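Local coordinates for protein catalase (Bacillus pumilus, PDB 4QOL) that breaks down hydrogen peroxide to water and oxygen at a buried heme and probably also oxidises phenolic substrates in a peroxidase-like way, at residues A[188-202]-A[213-227]. Sequence-based numbering, arbitrary orientation.
Sequences PANYAEMRGSGVHTF and YVKYHWRPSEGIRNL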
ATOM      1  N   PRO A 188       6.464  34.777   7.637  1.00 18.14           N
ATOM      2  CA  PRO A 188       5.220  35.495   7.502  1.00 17.05           C
ATOM      3  C   PRO A 188       4.358  35.502   8.768  1.00 18.67           C
ATOM      4  O   PRO A 188       4.361  34.538   9.494  1.00 16.90           O
ATOM      5  CB  PRO A 188       4.498  34.776   6.322  1.00 18.17           C
ATOM      6  CG  PRO A 188       5.644  34.169   5.547  1.00 18.94           C
ATOM      7  CD  PRO A 188       6.609  33.708   6.643  1.00 16.43           C
ATOM      8  N   ALA A 189       3.585  36.595   8.985  1.00 17.74           N
ATOM      9  CA  ALA A 189       2.794  36.670  10.195  1.00 17.39           C
ATOM     10  C   ALA A 189       1.705  35.606  10.219  1.00 16.48           C
ATOM     11  O   ALA A 189       1.266  35.141  11.328  1.00 16.82           O
ATOM     12  CB  ALA A 189       2.197  38.051  10.363  1.00 18.51           C
ATOM     13  N   ASN A 190       1.192  35.310   9.032  1.00 17.14           N
ATOM     14  CA  ASN A 190       0.178  34.298   8.836  1.00 17.60           C
ATOM     15  C   ASN A 190       0.032  34.080   7.281  1.00 17.84           C
ATOM     16  O   ASN A 190       0.804  34.616   6.525  1.00 17.13           O
ATOM     17  CB  ASN A 190      -1.147  34.749   9.492  1.00 17.69           C
ATOM     18  CG  ASN A 190      -1.617  36.090   8.978  1.00 19.14           C
ATOM     19  OD1 ASN A 190      -1.856  36.252   7.778  1.00 19.52           O
ATOM     20  ND2 ASN A 190      -1.779  37.092   9.888  1.00 20.64           N
ATOM     21  N   TYR A 191      -0.900  33.243   6.863  1.00 17.14           N
ATOM     22  CA  TYR A 191      -1.022  32.930   5.455  1.00 17.86           C
ATOM     23  C   TYR A 191      -1.737  34.015   4.652  1.00 17.62           C
ATOM     24  O   TYR A 191      -1.578  34.073   3.457  1.00 19.65           O
ATOM     25  CB  TYR A 191      -1.776  31.600   5.276  1.00 17.27           C
ATOM     26  CG  TYR A 191      -1.102  30.362   5.829  1.00 16.32           C
ATOM     27  CD1 TYR A 191       0.250  30.106   5.598  1.00 17.58           C
ATOM     28  CD2 TYR A 191      -1.822  29.439   6.579  1.00 16.55           C
ATOM     29  CE1 TYR A 191       0.856  28.947   6.076  1.00 18.54           C
ATOM     30  CE2 TYR A 191      -1.254  28.294   7.065  1.00 16.90           C
ATOM     31  CZ  TYR A 191       0.103  28.038   6.841  1.00 18.28           C
ATOM     32  OH  TYR A 191       0.663  26.900   7.343  1.00 19.96           O
ATOM     33  N   ALA A 192      -2.504  34.894   5.323  1.00 19.76           N
ATOM     34  CA  ALA A 192      -3.268  35.960   4.622  1.00 19.10           C
ATOM     35  C   ALA A 192      -2.409  37.181   4.302  1.00 19.66           C
ATOM     36  O   ALA A 192      -2.512  37.779   3.238  1.00 21.84           O
ATOM     37  CB  ALA A 192      -4.465  36.392   5.457  1.00 20.28           C
ATOM     38  N   GLU A 193      -1.480  37.502   5.183  1.00 19.37           N
ATOM     39  CA  GLU A 193      -0.664  38.738   5.031  1.00 19.68           C
ATOM     40  C   GLU A 193       0.689  38.387   4.430  1.00 18.97           C
ATOM     41  O   GLU A 193       1.757  38.579   5.027  1.00 17.58           O
ATOM     42  CB  GLU A 193      -0.515  39.407   6.411  1.00 20.40           C
ATOM     43  CG  GLU A 193      -1.835  39.908   6.990  1.00 21.24           C
ATOM     44  CD  GLU A 193      -1.678  40.530   8.370  1.00 22.46           C
ATOM     45  OE1 GLU A 193      -2.071  39.901   9.389  1.00 23.31           O
ATOM     46  OE2 GLU A 193      -1.171  41.654   8.439  1.00 24.63           O
ATOM     47  N   MET A 194       0.629  37.775   3.244  1.00 19.55           N
ATOM     48  CA  MET A 194       1.739  37.044   2.670  1.00 18.51           C
ATOM     49  C   MET A 194       1.697  37.165   1.157  1.00 17.65           C
ATOM     50  O   MET A 194       0.612  37.171   0.574  1.00 19.20           O
ATOM     51  CB  MET A 194       1.562  35.568   3.054  1.00 20.65           C
ATOM     52  CG  MET A 194       2.652  34.663   2.642  1.00 20.59           C
ATOM     53  SD  MET A 194       2.384  32.944   3.212  1.00 19.14           S
ATOM     54  CE  MET A 194       1.212  32.294   2.023  1.00 21.93           C
ATOM     55  N   ARG A 195       2.882  37.273   0.567  1.00 17.07           N
ATOM     56  CA  ARG A 195       3.094  37.291  -0.871  1.00 19.43           C
ATOM     57  C   ARG A 195       2.820  35.911  -1.478  1.00 18.47           C
ATOM     58  O   ARG A 195       2.831  34.909  -0.753  1.00 21.04           O
ATOM     59  CB  ARG A 195       4.564  37.623  -1.090  1.00 21.30           C
ATOM     60  CG  ARG A 195       4.989  37.978  -2.467  1.00 22.43           C
ATOM     61  CD  ARG A 195       6.502  38.110  -2.541  1.00 22.65           C
ATOM     62  NE  ARG A 195       7.080  38.991  -1.509  1.00 22.82           N
ATOM     63  CZ  ARG A 195       7.410  40.276  -1.672  1.00 25.01           C
ATOM     64  NH1 ARG A 195       7.259  40.879  -2.831  1.00 27.39           N
ATOM     65  NH2 ARG A 195       7.928  40.965  -0.657  1.00 23.41           N
ATOM     66  N   GLY A 196       2.507  35.890  -2.796  1.00 17.41           N
ATOM     67  CA  GLY A 196       2.531  34.648  -3.543  1.00 15.87           C
ATOM     68  C   GLY A 196       3.267  34.814  -4.849  1.00 16.79           C
ATOM     69  O   GLY A 196       3.306  35.913  -5.401  1.00 17.78           O
ATOM     70  N   SER A 197       3.925  33.730  -5.320  1.00 15.59           N
ATOM     71  CA  SER A 197       4.759  33.783  -6.493  1.00 16.22           C
ATOM     72  C   SER A 197       4.617  32.474  -7.291  1.00 14.81           C
ATOM     73  O   SER A 197       4.650  31.428  -6.703  1.00 15.91           O
ATOM     74  CB  SER A 197       6.215  33.950  -6.087  1.00 17.00           C
ATOM     75  OG  SER A 197       6.387  35.098  -5.256  1.00 16.90           O
ATOM     76  N   GLY A 198       4.588  32.525  -8.635  1.00 14.68           N
ATOM     77  CA  GLY A 198       4.695  31.257  -9.379  1.00 14.21           C
ATOM     78  C   GLY A 198       6.118  30.742  -9.388  1.00 14.31           C
ATOM     79  O   GLY A 198       6.328  29.537  -9.638  1.00 14.29           O
ATOM     80  N   VAL A 199       7.087  31.639  -9.071  1.00 15.28           N
ATOM     81  CA  VAL A 199       8.540  31.351  -9.060  1.00 16.28           C
ATOM     82  C   VAL A 199       9.112  31.112 -10.427  1.00 16.90           C
ATOM     83  O   VAL A 199       9.868  31.958 -10.935  1.00 17.99           O
ATOM     84  CB  VAL A 199       8.950  30.200  -8.066  1.00 16.64           C
ATOM     85  CG1 VAL A 199      10.458  29.932  -8.104  1.00 16.30           C
ATOM     86  CG2 VAL A 199       8.531  30.555  -6.652  1.00 16.94           C
ATOM     87  N   HIS A 200       8.703  30.039 -11.116  1.00 16.02           N
ATOM     88  CA  HIS A 200       9.184  29.800 -12.455  1.00 14.48           C
ATOM     89  C   HIS A 200       8.574  30.722 -13.482  1.00 16.01           C
ATOM     90  O   HIS A 200       7.458  31.206 -13.334  1.00 16.67           O
ATOM     91  CB  HIS A 200       8.829  28.389 -12.952  1.00 14.88           C
ATOM     92  CG  HIS A 200       9.151  27.283 -11.973  1.00 13.22           C
ATOM     93  ND1 HIS A 200      10.443  26.878 -11.751  1.00 13.63           N
ATOM     94  CD2 HIS A 200       8.365  26.484 -11.215  1.00 14.04           C
ATOM     95  CE1 HIS A 200      10.459  25.910 -10.826  1.00 13.61           C
ATOM     96  NE2 HIS A 200       9.216  25.673 -10.457  1.00 13.20           N
ATOM     97  N   THR A 201       9.357  30.939 -14.506  1.00 15.70           N
ATOM     98  CA  THR A 201       8.890  31.367 -15.849  1.00 16.29           C
ATOM     99  C   THR A 201       8.089  30.226 -16.450  1.00 16.85           C
ATOM    100  O   THR A 201       8.499  29.064 -16.417  1.00 16.01           O
ATOM    101  CB  THR A 201      10.076  31.672 -16.704  1.00 16.63           C
ATOM    102  OG1 THR A 201      10.870  32.712 -16.067  1.00 16.71           O
ATOM    103  CG2 THR A 201       9.644  32.106 -18.095  1.00 17.23           C
ATOM    104  N   PHE A 202       6.901  30.565 -16.964  1.00 16.09           N
ATOM    105  CA  PHE A 202       6.133  29.682 -17.785  1.00 16.08           C
ATOM    106  C   PHE A 202       6.014  30.279 -19.203  1.00 16.39           C
ATOM    107  O   PHE A 202       6.481  31.372 -19.465  1.00 17.10           O
ATOM    108  CB  PHE A 202       4.724  29.523 -17.176  1.00 15.94           C
ATOM    109  CG  PHE A 202       4.741  28.815 -15.865  1.00 15.72           C
ATOM    110  CD1 PHE A 202       4.737  27.395 -15.831  1.00 16.42           C
ATOM    111  CD2 PHE A 202       4.868  29.506 -14.684  1.00 16.56           C
ATOM    112  CE1 PHE A 202       4.859  26.726 -14.576  1.00 15.23           C
ATOM    113  CE2 PHE A 202       4.959  28.845 -13.457  1.00 16.87           C
ATOM    114  CZ  PHE A 202       4.973  27.488 -13.407  1.00 16.00           C
ATOM    115  N   TYR A 213       7.094  34.501 -22.530  1.00 17.84           N
ATOM    116  CA  TYR A 213       7.404  34.090 -21.163  1.00 16.50           C
ATOM    117  C   TYR A 213       6.581  34.902 -20.159  1.00 16.03           C
ATOM    118  O   TYR A 213       6.338  36.077 -20.328  1.00 15.66           O
ATOM    119  CB  TYR A 213       8.862  34.296 -20.842  1.00 17.57           C
ATOM    120  CG  TYR A 213       9.880  33.366 -21.484  1.00 19.26           C
ATOM    121  CD1 TYR A 213       9.693  31.981 -21.557  1.00 20.53           C
ATOM    122  CD2 TYR A 213      11.052  33.883 -21.992  1.00 21.28           C
ATOM    123  CE1 TYR A 213      10.647  31.162 -22.111  1.00 20.60           C
ATOM    124  CE2 TYR A 213      12.031  33.062 -22.495  1.00 22.60           C
ATOM    125  CZ  TYR A 213      11.817  31.712 -22.551  1.00 23.90           C
ATOM    126  OH  TYR A 213      12.796  30.904 -23.026  1.00 28.66           O
ATOM    127  N   VAL A 214       6.154  34.208 -19.049  1.00 15.56           N
ATOM    128  CA  VAL A 214       5.347  34.827 -18.043  1.00 16.39           C
ATOM    129  C   VAL A 214       5.840  34.458 -16.650  1.00 15.52           C
ATOM    130  O   VAL A 214       6.305  33.350 -16.439  1.00 17.05           O
ATOM    131  CB  VAL A 214       3.838  34.491 -18.232  1.00 17.02           C
ATOM    132  CG1 VAL A 214       3.582  33.020 -18.005  1.00 17.59           C
ATOM    133  CG2 VAL A 214       2.942  35.367 -17.357  1.00 17.30           C
ATOM    134  N   LYS A 215       5.706  35.407 -15.737  1.00 15.31           N
ATOM    135  CA  LYS A 215       5.832  35.215 -14.304  1.00 16.95           C
ATOM    136  C   LYS A 215       4.559  35.693 -13.627  1.00 17.83           C
ATOM    137  O   LYS A 215       3.960  36.718 -13.976  1.00 19.56           O
ATOM    138  CB  LYS A 215       7.090  35.950 -13.782  1.00 17.82           C
ATOM    139  CG  LYS A 215       8.344  35.156 -14.022  1.00 18.96           C
ATOM    140  CD  LYS A 215       9.544  35.711 -13.272  1.00 20.69           C
ATOM    141  CE  LYS A 215      10.785  34.927 -13.608  1.00 18.97           C
ATOM    142  NZ  LYS A 215      10.918  33.617 -12.989  1.00 19.35           N
ATOM    143  N   TYR A 216       4.143  34.922 -12.626  1.00 17.55           N
ATOM    144  CA  TYR A 216       2.949  35.215 -11.830  1.00 17.43           C
ATOM    145  C   TYR A 216       3.302  35.776 -10.440  1.00 18.31           C
ATOM    146  O   TYR A 216       4.267  35.301  -9.760  1.00 18.46           O
ATOM    147  CB  TYR A 216       2.185  33.939 -11.590  1.00 17.15           C
ATOM    148  CG  TYR A 216       1.563  33.263 -12.800  1.00 16.55           C
ATOM    149  CD1 TYR A 216       0.335  33.658 -13.291  1.00 16.02           C
ATOM    150  CD2 TYR A 216       2.159  32.126 -13.366  1.00 16.30           C
ATOM    151  CE1 TYR A 216      -0.258  33.014 -14.361  1.00 16.85           C
ATOM    152  CE2 TYR A 216       1.546  31.442 -14.403  1.00 17.27           C
ATOM    153  CZ  TYR A 216       0.349  31.895 -14.901  1.00 16.31           C
ATOM    154  OH  TYR A 216      -0.258  31.180 -15.881  1.00 17.27           O
ATOM    155  N   HIS A 217       2.468  36.694  -9.968  1.00 18.34           N
ATOM    156  CA  HIS A 217       2.655  37.300  -8.656  1.00 18.51           C
ATOM    157  C   HIS A 217       1.306  37.497  -7.980  1.00 18.19           C
ATOM    158  O   HIS A 217       0.356  37.973  -8.646  1.00 22.12           O
ATOM    159  CB  HIS A 217       3.312  38.671  -8.831  1.00 19.05           C
ATOM    160  CG  HIS A 217       4.648  38.603  -9.481  1.00 18.83           C
ATOM    161  ND1 HIS A 217       5.809  38.359  -8.771  1.00 19.78           N
ATOM    162  CD2 HIS A 217       5.017  38.768 -10.763  1.00 20.08           C
ATOM    163  CE1 HIS A 217       6.838  38.369  -9.603  1.00 19.56           C
ATOM    164  NE2 HIS A 217       6.383  38.622 -10.816  1.00 20.47           N
ATOM    165  N   TRP A 218       1.189  37.114  -6.710  1.00 18.51           N
ATOM    166  CA  TRP A 218      -0.017  37.345  -5.938  1.00 17.57           C
ATOM    167  C   TRP A 218       0.278  38.440  -4.876  1.00 18.40           C
ATOM    168  O   TRP A 218       1.216  38.297  -4.071  1.00 17.66           O
ATOM    169  CB  TRP A 218      -0.418  36.072  -5.183  1.00 17.17           C
ATOM    170  CG  TRP A 218      -0.864  34.894  -5.996  1.00 16.68           C
ATOM    171  CD1 TRP A 218      -0.168  33.694  -6.191  1.00 18.25           C
ATOM    172  CD2 TRP A 218      -2.132  34.721  -6.656  1.00 16.17           C
ATOM    173  NE1 TRP A 218      -0.937  32.816  -6.936  1.00 17.12           N
ATOM    174  CE2 TRP A 218      -2.149  33.408  -7.206  1.00 15.90           C
ATOM    175  CE3 TRP A 218      -3.290  35.514  -6.779  1.00 16.16           C
ATOM    176  CZ2 TRP A 218      -3.265  32.892  -7.879  1.00 16.95           C
ATOM    177  CZ3 TRP A 218      -4.388  35.003  -7.510  1.00 16.34           C
ATOM    178  CH2 TRP A 218      -4.357  33.703  -8.041  1.00 16.88           C
ATOM    179  N   ARG A 219      -0.532  39.490  -4.870  1.00 19.26           N
ATOM    180  CA  ARG A 219      -0.427  40.598  -3.900  1.00 20.53           C
ATOM    181  C   ARG A 219      -1.608  40.608  -2.905  1.00 20.00           C
ATOM    182  O   ARG A 219      -2.783  40.740  -3.309  1.00 18.22           O
ATOM    183  CB  ARG A 219      -0.386  41.940  -4.630  1.00 25.13           C
ATOM    184  CG  ARG A 219       1.030  42.220  -4.993  1.00 28.52           C
ATOM    185  CD  ARG A 219       1.203  43.279  -6.083  1.00 33.78           C
ATOM    186  NE  ARG A 219       0.509  44.527  -5.868  1.00 34.30           N
ATOM    187  CZ  ARG A 219       0.570  45.549  -6.734  1.00 36.27           C
ATOM    188  NH1 ARG A 219       1.316  45.460  -7.846  1.00 33.32           N
ATOM    189  NH2 ARG A 219      -0.075  46.683  -6.462  1.00 35.21           N
ATOM    190  N   PRO A 220      -1.312  40.404  -1.630  1.00 18.88           N
ATOM    191  CA  PRO A 220      -2.357  40.293  -0.645  1.00 18.80           C
ATOM    192  C   PRO A 220      -3.128  41.559  -0.405  1.00 19.10           C
ATOM    193  O   PRO A 220      -2.540  42.602  -0.152  1.00 19.44           O
ATOM    194  CB  PRO A 220      -1.594  39.918   0.613  1.00 18.48           C
ATOM    195  CG  PRO A 220      -0.217  40.467   0.406  1.00 18.95           C
ATOM    196  CD  PRO A 220       0.041  40.337  -1.029  1.00 19.31           C
ATOM    197  N   SER A 221      -4.439  41.448  -0.412  1.00 20.32           N
ATOM    198  CA  SER A 221      -5.289  42.572  -0.038  1.00 22.79           C
ATOM    199  C   SER A 221      -5.037  42.964   1.393  1.00 23.44           C
ATOM    200  O   SER A 221      -5.180  44.138   1.750  1.00 26.60           O
ATOM    201  CB  SER A 221      -6.761  42.210  -0.193  1.00 23.78           C
ATOM    202  OG  SER A 221      -7.141  41.158   0.687  1.00 26.51           O
ATOM    203  N   GLU A 222      -4.606  42.011   2.229  1.00 23.10           N
ATOM    204  CA  GLU A 222      -4.301  42.278   3.639  1.00 24.47           C
ATOM    205  C   GLU A 222      -2.873  42.845   3.897  1.00 24.51           C
ATOM    206  O   GLU A 222      -2.554  43.138   5.044  1.00 24.71           O
ATOM    207  CB  GLU A 222      -4.519  41.019   4.496  1.00 25.29           C
ATOM    208  CG  GLU A 222      -5.940  40.459   4.447  1.00 27.01           C
ATOM    209  CD  GLU A 222      -6.980  41.343   5.094  1.00 29.62           C
ATOM    210  OE1 GLU A 222      -6.623  42.183   5.922  1.00 35.52           O
ATOM    211  OE2 GLU A 222      -8.166  41.209   4.763  1.00 33.58           O
ATOM    212  N   GLY A 223      -2.075  43.042   2.849  1.00 23.76           N
ATOM    213  CA  GLY A 223      -0.715  43.563   2.961  1.00 24.01           C
ATOM    214  C   GLY A 223       0.219  42.461   3.308  1.00 22.56           C
ATOM    215  O   GLY A 223      -0.231  41.437   3.822  1.00 24.44           O
ATOM    216  N   ILE A 224       1.517  42.662   3.084  1.00 21.92           N
ATOM    217  CA  ILE A 224       2.536  41.750   3.540  1.00 23.73           C
ATOM    218  C   ILE A 224       2.968  42.093   4.965  1.00 23.88           C
ATOM    219  O   ILE A 224       3.347  43.239   5.239  1.00 22.84           O
ATOM    220  CB  ILE A 224       3.755  41.798   2.602  1.00 23.18           C
ATOM    221  CG1 ILE A 224       3.364  41.211   1.253  1.00 25.20           C
ATOM    222  CG2 ILE A 224       4.978  41.091   3.226  1.00 24.92           C
ATOM    223  CD1 ILE A 224       4.300  41.529   0.111  1.00 24.76           C
ATOM    224  N   ARG A 225       2.922  41.138   5.883  1.00 21.30           N
ATOM    225  CA  ARG A 225       3.453  41.339   7.247  1.00 22.34           C
ATOM    226  C   ARG A 225       4.212  40.175   7.756  1.00 19.91           C
ATOM    227  O   ARG A 225       3.829  39.028   7.486  1.00 18.38           O
ATOM    228  CB  ARG A 225       2.323  41.613   8.242  1.00 23.17           C
ATOM    229  CG  ARG A 225       2.804  42.074   9.586  1.00 24.75           C
ATOM    230  CD  ARG A 225       1.664  42.632  10.434  1.00 24.44           C
ATOM    231  NE  ARG A 225       0.584  41.680  10.689  1.00 24.93           N
ATOM    232  CZ  ARG A 225       0.510  40.829  11.722  1.00 24.79           C
ATOM    233  NH1 ARG A 225       1.475  40.728  12.632  1.00 24.23           N
ATOM    234  NH2 ARG A 225      -0.518  40.008  11.812  1.00 26.22           N
ATOM    235  N   ASN A 226       5.328  40.436   8.420  1.00 18.81           N
ATOM    236  CA  ASN A 226       6.307  39.455   8.771  1.00 18.86           C
ATOM    237  C   ASN A 226       6.525  39.463  10.306  1.00 20.63           C
ATOM    238  O   ASN A 226       6.122  40.400  11.011  1.00 22.84           O
ATOM    239  CB  ASN A 226       7.636  39.698   8.084  1.00 18.64           C
ATOM    240  CG  ASN A 226       7.525  39.768   6.583  1.00 20.03           C
ATOM    241  OD1 ASN A 226       8.056  40.704   5.934  1.00 23.16           O
ATOM    242  ND2 ASN A 226       6.755  38.876   6.035  1.00 17.03           N
ATOM    243  N   LEU A 227       7.204  38.428  10.791  1.00 19.72           N
ATOM    244  CA  LEU A 227       7.581  38.316  12.201  1.00 19.60           C
ATOM    245  C   LEU A 227       9.085  38.308  12.383  1.00 20.27           C
ATOM    246  O   LEU A 227       9.814  37.576  11.689  1.00 19.50           O
ATOM    247  CB  LEU A 227       7.030  37.033  12.865  1.00 20.53           C
ATOM    248  CG  LEU A 227       5.536  36.766  12.676  1.00 21.39           C
ATOM    249  CD1 LEU A 227       5.122  35.421  13.239  1.00 22.01           C
ATOM    250  CD2 LEU A 227       4.706  37.870  13.298  1.00 23.41           C
TER
HETATM  251  O   HOH W   1      -4.620  38.931   1.710  1.00 22.80           O
HETATM  252  O   HOH W   2      -0.484  43.387   6.703  1.00 23.74           O
HETATM  253  O   HOH W   3       6.078  37.698  -6.149  1.00 20.25           O
HETATM  254  O   HOH W   4       6.983  34.504  -9.840  1.00 19.07           O
HETATM  255  O   HOH W   5       5.992  32.798 -11.828  1.00 17.62           O
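Gly-196 and Trp-218 form a hydrogen-bonded pair where segment 188-202 runs antiparallel to segment 213-227, with Trp-218 N to Gly-196 O at 2.8 Å; Phe-202 and Val-214 form another. Between them the register slips by two residues, because residues 198-201 loop out between the two pairings. Lys-215 spans this loop: extended as far as CE, it turns at its last torsion (chi4 -76°) and brings NZ to Val-199 O at 2.8 Å, with a weak bond to Thr-201 OG1, itself bonded to Pro-278 O. Two waters bridge the loop to the backbone of Tyr-216. The arrangement belongs to the antiparallel beta-barrel of the catalase fold, where strand 258-267 flanks 211-220 and the loop carries Val-199 against the heme. Missing a side chain, Gly-196 lets the edge of the Trp-218 indole lie against its backbone; Trp-218 CD1 lies 3.9 Å from Gly-196 C.

Beyond the turn at 220-223, Arg-225 grips the Glu-193 carboxylate side-on, NE to OE2 and NH2 to OE1 both at 2.9 Å. The acid and guanidinium planes are 48° apart, and NE meets OE2 from above the carboxylate plane. Asn-190 ND2 reaches OE1 from the same face as NH2, while Asn-190 OD1 accepts from Glu-193 N in an Asx motif, so one amide holds both the backbone N and the carboxylate of Glu-193. Over one guanidinium face sits Ala-189 CB, 3.5 Å from Arg-225 CZ.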